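Local coordinates for glutathione-specific gamma-glutamylcyclotransferase (PDB 5HWI), which cleaves glutathione into 5-oxo-L-proline and the dipeptide Cys-Gly, acting specifically on glutathione and not on other gamma-glutamyl peptides, at residues His127-Arg132 with Ser151-Leu156. The protein carries 4 engineered substitutions. Numbering follows the deposited sequence.
Sequences HLETNR and SGKRVL
The backbone N of Leu128 donates to the carbonyl O of Arg154 over 2.8 Å, a bond that ties the end of strand 120-128 to the chain beside strand 155-162. The CA of His127 adds a CA-H...O contact to the same oxygen, and His127 and Val155 form an antiparallel, non-hydrogen-bonded pair. Between Leu128 and Arg154 the reciprocal link runs through a water, which donates to Leu128 O at 2.7 Å and accepts from Arg154 N.

Among the side-chain polar contacts, ND1 of His127 shares a 2.8 Å hydrogen bond, bent at 133°, with Ser151 OG, which comes in at the edge of the imidazole near its plane. Ser151 OG also accepts from Lys153 N at 3.0 Å, closing an ST turn. Further out, Lys153 NZ reaches the syn lone pair of Glu129 OE1 in a 3.0 Å salt bridge; the bend at chi2 (-71°) brings the lysine chain alongside Leu128 O toward the carboxylate. A methionine in place of Lys153 would probably leave Glu129 without this counter-charge and its carboxylate more mobile.

Apolar packing adds two contacts. On the sheet face that carries His127 and Val155, Val155 CG2 sits over the rim of one His127 ring face, while the rings of His33 and His148 also meet the imidazole. Leu128 CD2 touches Leu156 CD2 at 3.9 Å, with Leu142 and Leu145 beside Leu128.

Together these contacts join neighbouring antiparallel strands where they lead into and out of the helix 132-142 connection, within the mixed beta-sheet of the gamma-glutamylcyclotransferase fold in this ChaC-family enzyme.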
loop_
_atom_site.group_PDB
_atom_site.type_symbol
_atom_site.label_atom_id
_atom_site.label_comp_id
_atom_site.label_asym_id
_atom_site.label_seq_id
_atom_site.Cartn_x
_atom_site.Cartn_y
_atom_site.Cartn_z
ATOM N N HIS A 127 -2.486 9.757 8.654
ATOM C CA HIS A 127 -1.952 11.028 9.113
ATOM C C HIS A 127 -1.416 11.760 7.891
ATOM O O HIS A 127 -0.647 11.187 7.114
ATOM C CB HIS A 127 -0.824 10.857 10.127
ATOM C CG HIS A 127 -1.227 10.178 11.390
ATOM N ND1 HIS A 127 -0.585 10.413 12.585
ATOM C CD2 HIS A 127 -2.155 9.225 11.639
ATOM C CE1 HIS A 127 -1.136 9.670 13.531
ATOM N NE2 HIS A 127 -2.085 8.931 12.982
ATOM N N LEU A 128 -1.818 13.029 7.704
ATOM C CA LEU A 128 -1.398 13.717 6.493
ATOM C C LEU A 128 -0.033 14.373 6.656
ATOM O O LEU A 128 0.238 15.068 7.631
ATOM C CB LEU A 128 -2.431 14.788 6.099
ATOM C CG LEU A 128 -3.810 14.251 5.791
ATOM C CD1 LEU A 128 -4.733 15.453 5.476
ATOM C CD2 LEU A 128 -3.826 13.270 4.635
ATOM N N GLU A 129 0.814 14.221 5.653
ATOM C CA GLU A 129 2.067 14.976 5.648
ATOM C C GLU A 129 1.966 16.028 4.542
ATOM O O GLU A 129 2.306 15.780 3.376
ATOM C CB GLU A 129 3.282 14.031 5.471
ATOM C CG GLU A 129 4.596 14.776 5.280
ATOM C CD GLU A 129 5.147 15.424 6.556
ATOM O OE1 GLU A 129 4.452 15.459 7.595
ATOM O OE2 GLU A 129 6.289 15.935 6.498
ATOM N N THR A 130 1.504 17.215 4.912
ATOM C CA THR A 130 1.183 18.247 3.938
ATOM C C THR A 130 2.389 19.134 3.672
ATOM O O THR A 130 3.229 19.371 4.553
ATOM C CB THR A 130 0.014 19.110 4.456
ATOM O OG1 THR A 130 0.316 19.556 5.794
ATOM C CG2 THR A 130 -1.284 18.289 4.463
ATOM N N ASN A 131 2.436 19.685 2.461
ATOM C CA ASN A 131 3.410 20.734 2.187
ATOM C C ASN A 131 2.696 22.088 2.237
ATOM O O ASN A 131 1.494 22.167 2.520
ATOM C CB ASN A 131 4.129 20.478 0.849
ATOM C CG ASN A 131 3.186 20.472 -0.353
ATOM O OD1 ASN A 131 2.269 21.277 -0.454
ATOM N ND2 ASN A 131 3.461 19.611 -1.299
ATOM N N ARG A 132 3.427 23.165 1.959
ATOM C CA ARG A 132 2.849 24.506 2.127
ATOM C C ARG A 132 1.769 24.787 1.094
ATOM O O ARG A 132 0.810 25.512 1.381
ATOM C CB ARG A 132 3.941 25.583 2.075
ATOM C CG ARG A 132 4.839 25.628 3.313
ATOM N N SER A 151 1.572 12.165 17.028
ATOM C CA SER A 151 2.290 12.625 15.845
ATOM C C SER A 151 2.134 14.114 15.582
ATOM O O SER A 151 2.950 14.681 14.848
ATOM C CB SER A 151 1.815 11.853 14.613
ATOM O OG SER A 151 0.605 12.417 14.112
ATOM N N GLY A 152 1.083 14.742 16.113
ATOM C CA GLY A 152 0.769 16.110 15.763
ATOM C C GLY A 152 0.312 16.347 14.337
ATOM O O GLY A 152 0.217 17.515 13.932
ATOM N N LYS A 153 0.016 15.302 13.566
ATOM C CA LYS A 153 -0.467 15.459 12.197
ATOM C C LYS A 153 -1.991 15.410 12.137
ATOM O O LYS A 153 -2.649 14.773 12.964
ATOM C CB LYS A 153 0.064 14.365 11.280
ATOM C CG LYS A 153 1.534 14.072 11.450
ATOM C CD LYS A 153 2.375 15.195 10.905
ATOM C CE LYS A 153 3.842 14.763 10.752
ATOM N NZ LYS A 153 4.707 15.969 10.538
ATOM N N ARG A 154 -2.535 16.048 11.108
ATOM C CA ARG A 154 -3.971 15.987 10.866
ATOM C C ARG A 154 -4.365 14.573 10.436
ATOM O O ARG A 154 -3.687 13.946 9.616
ATOM C CB ARG A 154 -4.380 16.979 9.774
ATOM C CG ARG A 154 -4.050 18.481 10.061
ATOM C CD ARG A 154 -4.787 18.973 11.274
ATOM N NE ARG A 154 -4.502 20.395 11.473
ATOM C CZ ARG A 154 -5.156 21.152 12.342
ATOM N NH1 ARG A 154 -6.161 20.630 13.063
ATOM N NH2 ARG A 154 -4.827 22.442 12.501
ATOM N N VAL A 155 -5.472 14.072 10.993
ATOM C CA VAL A 155 -5.946 12.717 10.690
ATOM C C VAL A 155 -7.158 12.785 9.764
ATOM O O VAL A 155 -8.136 13.496 10.057
ATOM C CB VAL A 155 -6.292 11.961 11.982
ATOM C CG1 VAL A 155 -6.792 10.573 11.652
ATOM C CG2 VAL A 155 -5.071 11.959 12.923
ATOM N N LEU A 156 -7.127 11.976 8.704
ATOM C CA LEU A 156 -8.135 11.985 7.645
ATOM C C LEU A 156 -8.690 10.586 7.456
ATOM O O LEU A 156 -7.906 9.634 7.389
ATOM C CB LEU A 156 -7.517 12.440 6.323
ATOM C CG LEU A 156 -8.492 12.388 5.165
ATOM C CD1 LEU A 156 -9.548 13.484 5.363
ATOM C CD2 LEU A 156 -7.628 12.609 3.838
HETATM O O HOH W 1 -0.801 17.118 9.030
#